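3-keto-5-aminohexanoate cleavage enzyme (Ralstonia eutropha, PDB 3C6C) probably cleaves 3-keto-5-aminohexanoate, as a metal-dependent TIM-barrel enzyme of the beta-keto acid cleavage family. Local coordinates at residues M43-T46 with P47-A51; G220-S224 with T225-I229; N263-V266 with G267-N271; F279-N282 with G283-V286; R288-T291 with V292-L296. One frame throughout, in Å; residues are numbered along the deposited sequence. Where two conformers were deposited one is given.

The five contacts follow one another along a TIM barrel, each closing before the next opens. Contact 3 lies nearest the middle, its centre about 8 Å from that of the chain, where strand 264-266 runs out into the loop that supplies a nickel ligand. Contacts 4 and 5 share helix 282-295, with centres about 14 Å apart; both touch contact 3. Contact 1, the start of helix 47-60, touches contact 3 through M43 and P44 and contact 4 through P44. Contact 2 stands apart, about 32 Å between centres from contact 1 on the opposite side of the chain's centre, and like contact 5 it meets the third subunit. Residues 264-271 thus join the metal site to helix 282-295.

Contact 1: M43-T46 with P47-A51; sequences MPIT and PAQIA
The loop residues P44 to T46 swing across the first turn of helix 47-60, bringing P44 beside Q49, their CA atoms 4.8 Å apart. The helix starts at once after T46, and its first regular turn is closed by I50 N donating to T46 O at 2.9 Å. T46 OG1 sits between its own backbone N and carbonyl carbon (chi1 66°), a position from which it turns back over the turn and accepts from Q49 N at 3.1 Å. In turn the extended Q49 side chain crosses T46 and brings OE1 to two backbone N-H groups, I45 N at 2.9 Å and T46 N at 3.0 Å. The two donors come from opposite faces of the amide plane, T46 N standing 38° out of it, and together they should limit rotation of the amide. On the inner side P44 CB packs on I50 CG1 at 3.8 Å, while I50 CD1 lies against I45 O. P47, heading the helix, faces E86 and V87 of helix 81-92. The reciprocal pair of side-chain-to-backbone bonds between T46 and Q49 is a capping box, here at the N-terminus of a barrel helix.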
loop_
_atom_site.group_PDB
_atom_site.type_symbol
_atom_site.label_atom_id
_atom_site.label_comp_id
_atom_site.label_asym_id
_atom_site.label_seq_id
_atom_site.Cartn_x
_atom_site.Cartn_y
_atom_site.Cartn_z
HETATM N N MSE A 43 12.676 -3.393 -38.320
HETATM C CA MSE A 43 12.439 -2.157 -37.568
HETATM C C MSE A 43 11.765 -1.119 -38.488
HETATM O O MSE A 43 12.275 -0.893 -39.582
HETATM C CB MSE A 43 13.738 -1.584 -37.023
HETATM C CG MSE A 43 13.519 -0.559 -35.957
HETATM SE SE MSE A 43 12.766 -1.348 -34.334
HETATM C CE MSE A 43 12.259 0.210 -33.502
ATOM N N PRO A 44 10.625 -0.499 -38.063
ATOM C CA PRO A 44 10.008 0.524 -38.943
ATOM C C PRO A 44 10.782 1.834 -38.965
ATOM O O PRO A 44 10.884 2.537 -37.943
ATOM C CB PRO A 44 8.612 0.736 -38.330
ATOM C CG PRO A 44 8.377 -0.451 -37.426
ATOM C CD PRO A 44 9.731 -0.850 -36.931
ATOM N N ILE A 45 11.323 2.154 -40.137
ATOM C CA ILE A 45 12.175 3.343 -40.279
ATOM C C ILE A 45 11.562 4.431 -41.154
ATOM O O ILE A 45 11.505 5.594 -40.767
ATOM C CB ILE A 45 13.558 2.986 -40.857
ATOM C CG1 ILE A 45 14.309 1.985 -39.943
ATOM C CG2 ILE A 45 14.415 4.265 -41.088
ATOM C CD1 ILE A 45 14.459 2.397 -38.540
ATOM N N THR A 46 11.180 4.034 -42.358
ATOM C CA THR A 46 10.554 4.974 -43.339
ATOM C C THR A 46 9.099 5.241 -42.972
ATOM O O THR A 46 8.493 4.441 -42.240
ATOM C CB THR A 46 10.565 4.417 -44.769
ATOM O OG1 THR A 46 9.712 3.258 -44.853
ATOM C CG2 THR A 46 12.002 4.081 -45.230
ATOM N N PRO A 47 8.518 6.353 -43.463
ATOM C CA PRO A 47 7.116 6.558 -43.159
ATOM C C PRO A 47 6.194 5.409 -43.619
ATOM O O PRO A 47 5.193 5.104 -42.968
ATOM C CB PRO A 47 6.810 7.880 -43.888
ATOM C CG PRO A 47 8.109 8.634 -43.764
ATOM C CD PRO A 47 9.145 7.575 -44.010
ATOM N N ALA A 48 6.554 4.760 -44.724
ATOM C CA ALA A 48 5.760 3.672 -45.264
ATOM C C ALA A 48 5.823 2.487 -44.290
ATOM O O ALA A 48 4.814 1.839 -44.024
ATOM C CB ALA A 48 6.246 3.245 -46.678
ATOM N N GLN A 49 7.010 2.222 -43.764
ATOM C CA GLN A 49 7.206 1.094 -42.825
ATOM C C GLN A 49 6.464 1.366 -41.518
ATOM O O GLN A 49 5.873 0.467 -40.880
ATOM C CB GLN A 49 8.686 0.848 -42.546
ATOM C CG GLN A 49 9.418 0.224 -43.725
ATOM C CD GLN A 49 10.905 0.368 -43.645
ATOM O OE1 GLN A 49 11.427 1.132 -42.839
ATOM N NE2 GLN A 49 11.613 -0.340 -44.525
ATOM N N ILE A 50 6.490 2.623 -41.129
ATOM C CA ILE A 50 5.860 3.048 -39.856
ATOM C C ILE A 50 4.338 2.961 -39.971
ATOM O O ILE A 50 3.676 2.456 -39.092
ATOM C CB ILE A 50 6.336 4.466 -39.435
ATOM C CG1 ILE A 50 7.821 4.417 -39.073
ATOM C CG2 ILE A 50 5.523 5.011 -38.274
ATOM C CD1 ILE A 50 8.508 5.746 -38.888
ATOM N N ALA A 51 3.804 3.413 -41.101
ATOM C CA ALA A 51 2.375 3.277 -41.393
ATOM C C ALA A 51 2.008 1.805 -41.451
ATOM O O ALA A 51 0.994 1.384 -40.897
ATOM C CB ALA A 51 1.965 4.011 -42.725
#

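Contact 2: G220-S224 with T225-I229; sequences GAPAS and TETMI
S224 OG and T227 OG1 meet 2.8 Å apart in a hydrogen bond whose donor could be either hydroxyl. T227 OG1 also lies 3.2 Å from P222 O, a weak contact that is not settled, because the single T227 proton has another acceptor within reach. Both branches of T227 flank P222 O, and CG2 goes on to A221 CB at 3.7 Å. The P222 ring comes obliquely against the hydroxyl branch, CG nearest. T227 OG1 is also bonded directly to Y230 OH of the second subunit, and P222 packs on that same tyrosine. With chi1 at 71°, S224 OG lies between its backbone N and carbonyl carbon and leans over the first turn of helix 225-232, where S224 holds the N-cap position. Its carbonyl takes M228 N at 3.1 Å as the first helical bond, and T227 N more weakly. Just before the cap, an inverse gamma turn centred on A223 reverses the loop. Farther out, T225 OG1 is held by Q256, and E226 OE2 forms a salt bridge with R232 of the third subunit. Neutral hydroxyls and a carbonyl therefore fasten the loop to the helix start, and T227 OG1 extends that polar cluster across a subunit boundary, while the charged group beside it pairs with a different copy.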
loop_
_atom_site.group_PDB
_atom_site.type_symbol
_atom_site.label_atom_id
_atom_site.label_comp_id
_atom_site.label_asym_id
_atom_site.label_seq_id
_atom_site.Cartn_x
_atom_site.Cartn_y
_atom_site.Cartn_z
ATOM N N GLY A 220 13.190 8.191 -13.350
ATOM C CA GLY A 220 11.774 8.185 -12.965
ATOM C C GLY A 220 11.281 7.025 -12.119
ATOM O O GLY A 220 12.058 6.231 -11.579
ATOM N N ALA A 221 9.961 6.927 -12.024
ATOM C CA ALA A 221 9.328 5.925 -11.163
ATOM C C ALA A 221 9.591 4.528 -11.737
ATOM O O ALA A 221 9.499 4.334 -12.944
ATOM C CB ALA A 221 7.806 6.187 -11.029
ATOM N N PRO A 222 9.894 3.565 -10.859
ATOM C CA PRO A 222 10.203 2.201 -11.319
ATOM C C PRO A 222 8.970 1.384 -11.689
ATOM O O PRO A 222 7.826 1.664 -11.300
ATOM C CB PRO A 222 10.905 1.580 -10.114
ATOM C CG PRO A 222 10.276 2.265 -8.933
ATOM C CD PRO A 222 10.065 3.693 -9.392
ATOM N N ALA A 223 9.263 0.322 -12.422
ATOM C CA ALA A 223 8.246 -0.648 -12.856
ATOM C C ALA A 223 7.944 -1.660 -11.748
ATOM O O ALA A 223 8.501 -2.753 -11.710
ATOM C CB ALA A 223 8.741 -1.404 -14.168
ATOM N N SER A 224 7.069 -1.289 -10.829
ATOM C CA SER A 224 6.605 -2.196 -9.806
ATOM C C SER A 224 5.105 -2.044 -9.621
ATOM O O SER A 224 4.512 -1.006 -9.907
ATOM C CB SER A 224 7.314 -1.981 -8.459
ATOM O OG SER A 224 6.902 -0.762 -7.828
ATOM N N THR A 225 4.506 -3.100 -9.115
ATOM C CA THR A 225 3.079 -3.070 -8.774
ATOM C C THR A 225 2.770 -1.960 -7.754
ATOM O O THR A 225 1.773 -1.238 -7.863
ATOM C CB THR A 225 2.602 -4.466 -8.248
ATOM O OG1 THR A 225 2.828 -5.441 -9.283
ATOM C CG2 THR A 225 1.128 -4.438 -7.905
ATOM N N GLU A 226 3.683 -1.802 -6.808
ATOM C CA GLU A 226 3.538 -0.843 -5.730
ATOM C C GLU A 226 3.518 0.568 -6.293
ATOM O O GLU A 226 2.747 1.432 -5.846
ATOM C CB GLU A 226 4.645 -1.022 -4.677
ATOM C CG GLU A 226 4.481 -2.280 -3.855
ATOM C CD GLU A 226 5.254 -3.502 -4.401
ATOM O OE1 GLU A 226 5.568 -3.621 -5.631
ATOM O OE2 GLU A 226 5.557 -4.390 -3.573
ATOM N N THR A 227 4.354 0.793 -7.301
ATOM C CA THR A 227 4.445 2.097 -7.925
ATOM C C THR A 227 3.136 2.404 -8.618
ATOM O O THR A 227 2.586 3.491 -8.485
ATOM C CB THR A 227 5.608 2.191 -8.942
ATOM O OG1 THR A 227 6.847 1.976 -8.262
ATOM C CG2 THR A 227 5.625 3.560 -9.635
HETATM N N MSE A 228 2.648 1.409 -9.341
HETATM C CA MSE A 228 1.430 1.568 -10.135
HETATM C C MSE A 228 0.217 1.855 -9.253
HETATM O O MSE A 228 -0.567 2.759 -9.534
HETATM C CB MSE A 228 1.161 0.332 -11.022
HETATM C CG MSE A 228 0.180 0.679 -12.135
HETATM SE SE MSE A 228 -0.221 -0.789 -13.281
HETATM C CE MSE A 228 1.510 -1.134 -13.977
ATOM N N ILE A 229 0.098 1.135 -8.140
ATOM C CA ILE A 229 -1.044 1.311 -7.209
ATOM C C ILE A 229 -1.024 2.709 -6.583
ATOM O O ILE A 229 -2.038 3.414 -6.494
ATOM C CB ILE A 229 -1.043 0.246 -6.067
ATOM C CG1 ILE A 229 -1.438 -1.115 -6.632
ATOM C CG2 ILE A 229 -2.009 0.650 -4.930
ATOM C CD1 ILE A 229 -1.248 -2.278 -5.664
#

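Contact 3: N263-V266 with G267-N271; sequences NVRV and GLEDN. With NI (nickel (II) ion), chain B.
Salt bridges dominate where R265 meets D270 and E269. R265 grips D270 side-on: NE binds OD2 at 2.9 Å and NH2 binds OD1 at 2.9 Å, both almost straight, each oxygen using its syn lone pair. The two flat groups are only 9° from coplanar, so the paired bonds should fix the rotation of both. An extended R265 chain, CG trans to the backbone N (chi1 159°), carries the guanidinium across to them. E269 is met differently: NH2 reaches its OE2 at 3.1 Å in a weak, bent bond, with the planes 68° apart. Metal coordination uses that same oxygen, E269 OE2 lying 2.2 Å from the nickel ion; H66, H68 and three waters complete the site. One of these waters accepts from R265 NH1 at 3.1 Å, so the arginine touches both a ligand side chain and a ligand water. D270 thus probably positions R265 in the second shell of the metal. Backbone phi is positive at G267, where the strand passes into the loop. Strand 264-266 pairs in parallel with strand 23-29, and V264 and V266 pack outward between helices 250-260 and 282-295, while the R265 side chain reaches the metal site.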
loop_
_atom_site.group_PDB
_atom_site.type_symbol
_atom_site.label_atom_id
_atom_site.label_comp_id
_atom_site.label_asym_id
_atom_site.label_seq_id
_atom_site.Cartn_x
_atom_site.Cartn_y
_atom_site.Cartn_z
ATOM N N ASN A 263 -5.496 1.222 -18.793
ATOM C CA ASN A 263 -5.269 0.839 -20.174
ATOM C C ASN A 263 -3.797 0.520 -20.343
ATOM O O ASN A 263 -3.018 0.661 -19.408
ATOM C CB ASN A 263 -5.747 1.951 -21.076
ATOM C CG ASN A 263 -7.228 2.201 -20.876
ATOM O OD1 ASN A 263 -8.030 1.276 -20.996
ATOM N ND2 ASN A 263 -7.583 3.416 -20.452
ATOM N N VAL A 264 -3.453 0.028 -21.530
ATOM C CA VAL A 264 -2.159 -0.603 -21.764
ATOM C C VAL A 264 -1.479 -0.167 -23.044
ATOM O O VAL A 264 -2.083 0.415 -23.926
ATOM C CB VAL A 264 -2.267 -2.168 -21.741
ATOM C CG1 VAL A 264 -3.017 -2.615 -20.458
ATOM C CG2 VAL A 264 -2.929 -2.718 -22.990
ATOM N N ARG A 265 -0.183 -0.490 -23.107
ATOM C CA ARG A 265 0.665 -0.139 -24.235
ATOM C C ARG A 265 1.759 -1.190 -24.407
ATOM O O ARG A 265 2.377 -1.651 -23.439
ATOM C CB ARG A 265 1.239 1.276 -24.040
ATOM C CG ARG A 265 2.481 1.598 -24.834
ATOM C CD ARG A 265 2.803 3.058 -24.840
ATOM N NE ARG A 265 4.222 3.286 -25.098
ATOM C CZ ARG A 265 4.754 4.446 -25.424
ATOM N NH1 ARG A 265 3.980 5.512 -25.576
ATOM N NH2 ARG A 265 6.053 4.547 -25.552
ATOM N N VAL A 266 1.927 -1.573 -25.662
ATOM C CA VAL A 266 3.058 -2.356 -26.118
ATOM C C VAL A 266 3.657 -1.746 -27.372
ATOM O O VAL A 266 3.236 -0.678 -27.808
ATOM C CB VAL A 266 2.677 -3.864 -26.329
ATOM C CG1 VAL A 266 2.178 -4.490 -24.993
ATOM C CG2 VAL A 266 1.659 -4.092 -27.463
ATOM N N GLY A 267 4.653 -2.433 -27.933
ATOM C CA GLY A 267 5.296 -1.963 -29.161
ATOM C C GLY A 267 6.802 -1.917 -29.160
ATOM O O GLY A 267 7.439 -1.901 -28.128
ATOM N N LEU A 268 7.345 -1.826 -30.374
ATOM C CA LEU A 268 8.792 -1.819 -30.592
ATOM C C LEU A 268 9.482 -0.555 -30.057
ATOM O O LEU A 268 10.702 -0.540 -29.888
ATOM C CB LEU A 268 9.120 -2.030 -32.078
ATOM C CG LEU A 268 8.714 -3.375 -32.674
ATOM C CD1 LEU A 268 9.048 -3.379 -34.171
ATOM C CD2 LEU A 268 9.415 -4.504 -31.932
ATOM N N GLU A 269 8.691 0.496 -29.811
ATOM C CA GLU A 269 9.207 1.705 -29.176
ATOM C C GLU A 269 9.794 1.366 -27.804
ATOM O O GLU A 269 10.777 1.964 -27.350
ATOM C CB GLU A 269 8.114 2.783 -29.033
ATOM C CG GLU A 269 8.554 3.972 -28.205
ATOM C CD GLU A 269 7.675 5.196 -28.421
ATOM O OE1 GLU A 269 6.898 5.243 -29.396
ATOM O OE2 GLU A 269 7.763 6.114 -27.595
ATOM N N ASP A 270 9.194 0.374 -27.157
ATOM C CA ASP A 270 9.450 0.062 -25.741
ATOM C C ASP A 270 10.224 -1.237 -25.492
ATOM O O ASP A 270 10.806 -1.417 -24.437
ATOM C CB ASP A 270 8.139 -0.032 -24.956
ATOM C CG ASP A 270 7.318 1.222 -25.020
ATOM O OD1 ASP A 270 7.908 2.332 -25.121
ATOM O OD2 ASP A 270 6.062 1.095 -24.956
ATOM N N ASN A 271 10.192 -2.122 -26.475
ATOM C CA ASN A 271 10.754 -3.455 -26.369
ATOM C C ASN A 271 10.903 -4.081 -27.731
ATOM O O ASN A 271 9.940 -4.140 -28.479
ATOM C CB ASN A 271 9.816 -4.340 -25.531
ATOM C CG ASN A 271 10.184 -5.807 -25.613
ATOM O OD1 ASN A 271 11.359 -6.176 -25.478
ATOM N ND2 ASN A 271 9.193 -6.640 -25.815
HETATM NI NI NI B . 6.798 8.087 -27.628
HETATM O O HOH W 1 6.049 7.836 -25.365
HETATM O O HOH W 2 8.719 8.430 -26.638
HETATM O O HOH W 3 6.414 10.078 -27.076
#

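Contact 4: F279-N282 with G283-V286; sequences FATN and GQLV
Q284 lays its extended side chain obliquely across T281, CG lying 3.2 Å from T281 OG1, and the two residues form a capping box at the start of helix 282-295. T281 is the N-cap. Its hydroxyl accepts from Q284 N at 3.0 Å, which chi1 near 72° allows by setting OG1 between the backbone N and the carbonyl carbon, facing the turn. In return the Q284 chain carries OE1 to T281 N at 3.1 Å. That bond is almost straight at hydrogen, but the donor stands 52° above the amide plane, away from either lone pair. The methyl of T281 lies alongside the same amide. Helical bonds follow directly, from L285 N to T281 O and from V286 N to N282 O, the latter at 3.0 Å. On the buried side A280 CB rests against L285 CD2 at 3.7 Å, an apolar contact that ties the loop to the first turn; L285 then continues onto Q250 and M251 of helix 250-260. N282 turns away from the turn and puts its amide to use in the barrel: ND2 donates to V30 O, and OD1 accepts from L268 N in the metal-site loop. G283 N, at the helix start, is taken by E56 of helix 47-60, so a charged side chain of the adjacent helix also serves this N-terminus. The carbonyl of F279 is linked to the capping glutamine by one water, which donates to F279 O and to Q284 OE1, each at 2.6 Å, giving OE1 a second donor beside T281 N.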
loop_
_atom_site.group_PDB
_atom_site.type_symbol
_atom_site.label_atom_id
_atom_site.label_comp_id
_atom_site.label_asym_id
_atom_site.label_seq_id
_atom_site.Cartn_x
_atom_site.Cartn_y
_atom_site.Cartn_z
ATOM N N PHE A 279 13.649 -11.352 -31.846
ATOM C CA PHE A 279 12.989 -10.088 -32.161
ATOM C C PHE A 279 11.494 -10.281 -32.484
ATOM O O PHE A 279 11.085 -11.275 -33.083
ATOM C CB PHE A 279 13.667 -9.376 -33.341
ATOM C CG PHE A 279 15.050 -8.881 -33.032
ATOM C CD1 PHE A 279 15.260 -7.962 -32.019
ATOM C CD2 PHE A 279 16.151 -9.363 -33.727
ATOM C CE1 PHE A 279 16.522 -7.481 -31.748
ATOM C CE2 PHE A 279 17.424 -8.897 -33.429
ATOM C CZ PHE A 279 17.607 -7.960 -32.454
ATOM N N ALA A 280 10.726 -9.294 -32.052
ATOM C CA ALA A 280 9.269 -9.203 -32.284
ATOM C C ALA A 280 8.899 -8.270 -33.428
ATOM O O ALA A 280 9.612 -7.319 -33.764
ATOM C CB ALA A 280 8.550 -8.716 -31.006
ATOM N N THR A 281 7.737 -8.542 -34.003
ATOM C CA THR A 281 6.997 -7.514 -34.730
ATOM C C THR A 281 5.990 -6.830 -33.786
ATOM O O THR A 281 5.600 -7.368 -32.750
ATOM C CB THR A 281 6.207 -8.092 -35.937
ATOM O OG1 THR A 281 5.076 -8.845 -35.451
ATOM C CG2 THR A 281 7.128 -8.963 -36.902
ATOM N N ASN A 282 5.531 -5.652 -34.184
ATOM C CA ASN A 282 4.494 -4.942 -33.432
ATOM C C ASN A 282 3.247 -5.790 -33.328
ATOM O O ASN A 282 2.675 -5.919 -32.257
ATOM C CB ASN A 282 4.170 -3.583 -34.033
ATOM C CG ASN A 282 5.191 -2.531 -33.658
ATOM O OD1 ASN A 282 5.288 -2.141 -32.494
ATOM N ND2 ASN A 282 5.952 -2.061 -34.649
ATOM N N GLY A 283 2.872 -6.435 -34.427
ATOM C CA GLY A 283 1.699 -7.311 -34.433
ATOM C C GLY A 283 1.774 -8.426 -33.426
ATOM O O GLY A 283 0.805 -8.769 -32.743
ATOM N N GLN A 284 2.958 -8.995 -33.306
ATOM C CA GLN A 284 3.134 -10.115 -32.378
ATOM C C GLN A 284 2.960 -9.642 -30.929
ATOM O O GLN A 284 2.391 -10.316 -30.088
ATOM C CB GLN A 284 4.508 -10.760 -32.586
ATOM C CG GLN A 284 4.546 -11.557 -33.836
ATOM C CD GLN A 284 5.941 -11.935 -34.278
ATOM O OE1 GLN A 284 6.934 -11.475 -33.733
ATOM N NE2 GLN A 284 6.007 -12.768 -35.313
ATOM N N LEU A 285 3.459 -8.462 -30.656
ATOM C CA LEU A 285 3.383 -7.876 -29.303
ATOM C C LEU A 285 1.934 -7.572 -28.945
ATOM O O LEU A 285 1.480 -7.852 -27.844
ATOM C CB LEU A 285 4.266 -6.633 -29.174
ATOM C CG LEU A 285 5.781 -6.842 -29.283
ATOM C CD1 LEU A 285 6.510 -5.477 -29.228
ATOM C CD2 LEU A 285 6.320 -7.852 -28.206
ATOM N N VAL A 286 1.202 -7.017 -29.914
ATOM C CA VAL A 286 -0.220 -6.739 -29.747
ATOM C C VAL A 286 -0.976 -8.041 -29.513
ATOM O O VAL A 286 -1.848 -8.135 -28.657
ATOM C CB VAL A 286 -0.822 -5.960 -30.959
ATOM C CG1 VAL A 286 -2.346 -5.879 -30.827
ATOM C CG2 VAL A 286 -0.234 -4.507 -31.071
HETATM O O HOH W 4 9.202 -12.751 -34.015
#

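Contact 5: R288-T291 with V292-L296; sequences RART and VIEHL
E294 OE2 is gripped from two directions, by R290 NE at 2.9 Å and by a water that donates to it at the same distance. This is an i to i+4 salt bridge near the C-terminal end of helix 282-295, one of the barrel helices. The NE-H...OE2 bond is nearly straight and OE2 lies in the guanidinium plane, but NE meets the carboxylate from 38° above its plane; the two flat groups stand 81° apart. The water bridges further, accepting from R290 NH2 at 2.9 Å and thereby closing a ring of bonds around the pair. An extended arginine chain, trans from CB onward (chi1 175°), runs obliquely past E294 and presents its NE edge to OE2, while R290 NH1 turns to A60 O at the end of helix 47-60. Beneath these groups the backbone bonds run in the regular i to i+4 pattern, from V292 N to R288 O through H295 N to T291 O. I293 and A289 turn inward, onto strand 23-29 and M254 of helix 250-260. V292 and H295 face the third subunit, where V292 packs on H295 of that copy and H295 on its V292. T291 and H295 lie side by side. The hydroxyl of T291 goes to E287 O one turn back, and its methyl takes the other course: CG2 sits over one face of the H295 imidazole as a CH-pi contact, 3.9 Å from the ring centroid and closest to NE2 at 3.7 Å.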
loop_
_atom_site.group_PDB
_atom_site.type_symbol
_atom_site.label_atom_id
_atom_site.label_comp_id
_atom_site.label_asym_id
_atom_site.label_seq_id
_atom_site.Cartn_x
_atom_site.Cartn_y
_atom_site.Cartn_z
ATOM N N ARG A 288 0.049 -10.855 -28.323
ATOM C CA ARG A 288 0.392 -11.444 -27.011
ATOM C C ARG A 288 -0.391 -10.763 -25.894
ATOM O O ARG A 288 -0.959 -11.414 -25.026
ATOM C CB ARG A 288 1.906 -11.385 -26.741
ATOM C CG ARG A 288 2.333 -11.753 -25.311
ATOM C CD ARG A 288 3.796 -12.235 -25.268
ATOM N NE ARG A 288 3.905 -13.369 -26.178
ATOM C CZ ARG A 288 5.003 -14.074 -26.418
ATOM N NH1 ARG A 288 6.152 -13.760 -25.848
ATOM N NH2 ARG A 288 4.937 -15.092 -27.263
ATOM N N ALA A 289 -0.428 -9.440 -25.955
ATOM C CA ALA A 289 -1.110 -8.615 -24.935
ATOM C C ALA A 289 -2.623 -8.893 -24.959
ATOM O O ALA A 289 -3.293 -9.064 -23.935
ATOM C CB ALA A 289 -0.792 -7.100 -25.171
ATOM N N ARG A 290 -3.124 -8.997 -26.177
ATOM C CA ARG A 290 -4.562 -9.260 -26.410
ATOM C C ARG A 290 -4.985 -10.600 -25.825
ATOM O O ARG A 290 -6.032 -10.727 -25.153
ATOM C CB ARG A 290 -4.914 -9.146 -27.893
ATOM C CG ARG A 290 -6.349 -9.536 -28.192
ATOM C CD ARG A 290 -6.640 -9.292 -29.632
ATOM N NE ARG A 290 -7.889 -9.927 -30.020
ATOM C CZ ARG A 290 -8.344 -9.961 -31.263
ATOM N NH1 ARG A 290 -7.674 -9.359 -32.234
ATOM N NH2 ARG A 290 -9.490 -10.568 -31.525
ATOM N N THR A 291 -4.141 -11.598 -26.057
ATOM C CA THR A 291 -4.366 -12.944 -25.527
ATOM C C THR A 291 -4.432 -12.954 -23.995
ATOM O O THR A 291 -5.332 -13.537 -23.389
ATOM C CB THR A 291 -3.308 -13.932 -26.054
ATOM O OG1 THR A 291 -3.476 -14.081 -27.470
ATOM C CG2 THR A 291 -3.446 -15.300 -25.366
ATOM N N VAL A 292 -3.489 -12.258 -23.378
ATOM C CA VAL A 292 -3.462 -12.133 -21.928
ATOM C C VAL A 292 -4.746 -11.465 -21.412
ATOM O O VAL A 292 -5.432 -11.978 -20.516
ATOM C CB VAL A 292 -2.185 -11.409 -21.406
ATOM C CG1 VAL A 292 -2.372 -11.069 -19.899
ATOM C CG2 VAL A 292 -0.908 -12.288 -21.649
ATOM N N ILE A 293 -5.091 -10.339 -22.006
ATOM C CA ILE A 293 -6.292 -9.555 -21.602
ATOM C C ILE A 293 -7.575 -10.402 -21.693
ATOM O O ILE A 293 -8.412 -10.424 -20.791
ATOM C CB ILE A 293 -6.376 -8.222 -22.441
ATOM C CG1 ILE A 293 -5.235 -7.278 -22.012
ATOM C CG2 ILE A 293 -7.750 -7.519 -22.299
ATOM C CD1 ILE A 293 -4.984 -6.128 -23.008
ATOM N N GLU A 294 -7.682 -11.137 -22.786
ATOM C CA GLU A 294 -8.837 -12.020 -23.003
ATOM C C GLU A 294 -8.855 -13.176 -21.995
ATOM O O GLU A 294 -9.902 -13.514 -21.415
ATOM C CB GLU A 294 -8.848 -12.521 -24.444
ATOM C CG GLU A 294 -9.133 -11.376 -25.452
ATOM C CD GLU A 294 -9.049 -11.773 -26.903
ATOM O OE1 GLU A 294 -8.594 -12.897 -27.208
ATOM O OE2 GLU A 294 -9.405 -10.924 -27.753
ATOM N N HIS A 295 -7.684 -13.756 -21.752
ATOM C CA HIS A 295 -7.566 -14.887 -20.816
ATOM C C HIS A 295 -7.945 -14.425 -19.385
ATOM O O HIS A 295 -8.386 -15.221 -18.541
ATOM C CB HIS A 295 -6.158 -15.529 -20.847
ATOM C CG HIS A 295 -5.930 -16.449 -22.013
ATOM N ND1 HIS A 295 -6.800 -16.528 -23.079
ATOM C CD2 HIS A 295 -4.946 -17.343 -22.267
ATOM C CE1 HIS A 295 -6.354 -17.427 -23.944
ATOM N NE2 HIS A 295 -5.230 -17.937 -23.475
ATOM N N LEU A 296 -7.776 -13.126 -19.120
ATOM C CA LEU A 296 -8.092 -12.571 -17.784
ATOM C C LEU A 296 -9.555 -12.128 -17.658
ATOM O O LEU A 296 -9.963 -11.561 -16.649
ATOM C CB LEU A 296 -7.185 -11.404 -17.385
ATOM C CG LEU A 296 -5.710 -11.765 -17.291
ATOM C CD1 LEU A 296 -4.911 -10.529 -16.941
ATOM C CD2 LEU A 296 -5.486 -12.899 -16.291
HETATM O O HOH W 5 -11.166 -12.183 -29.729
#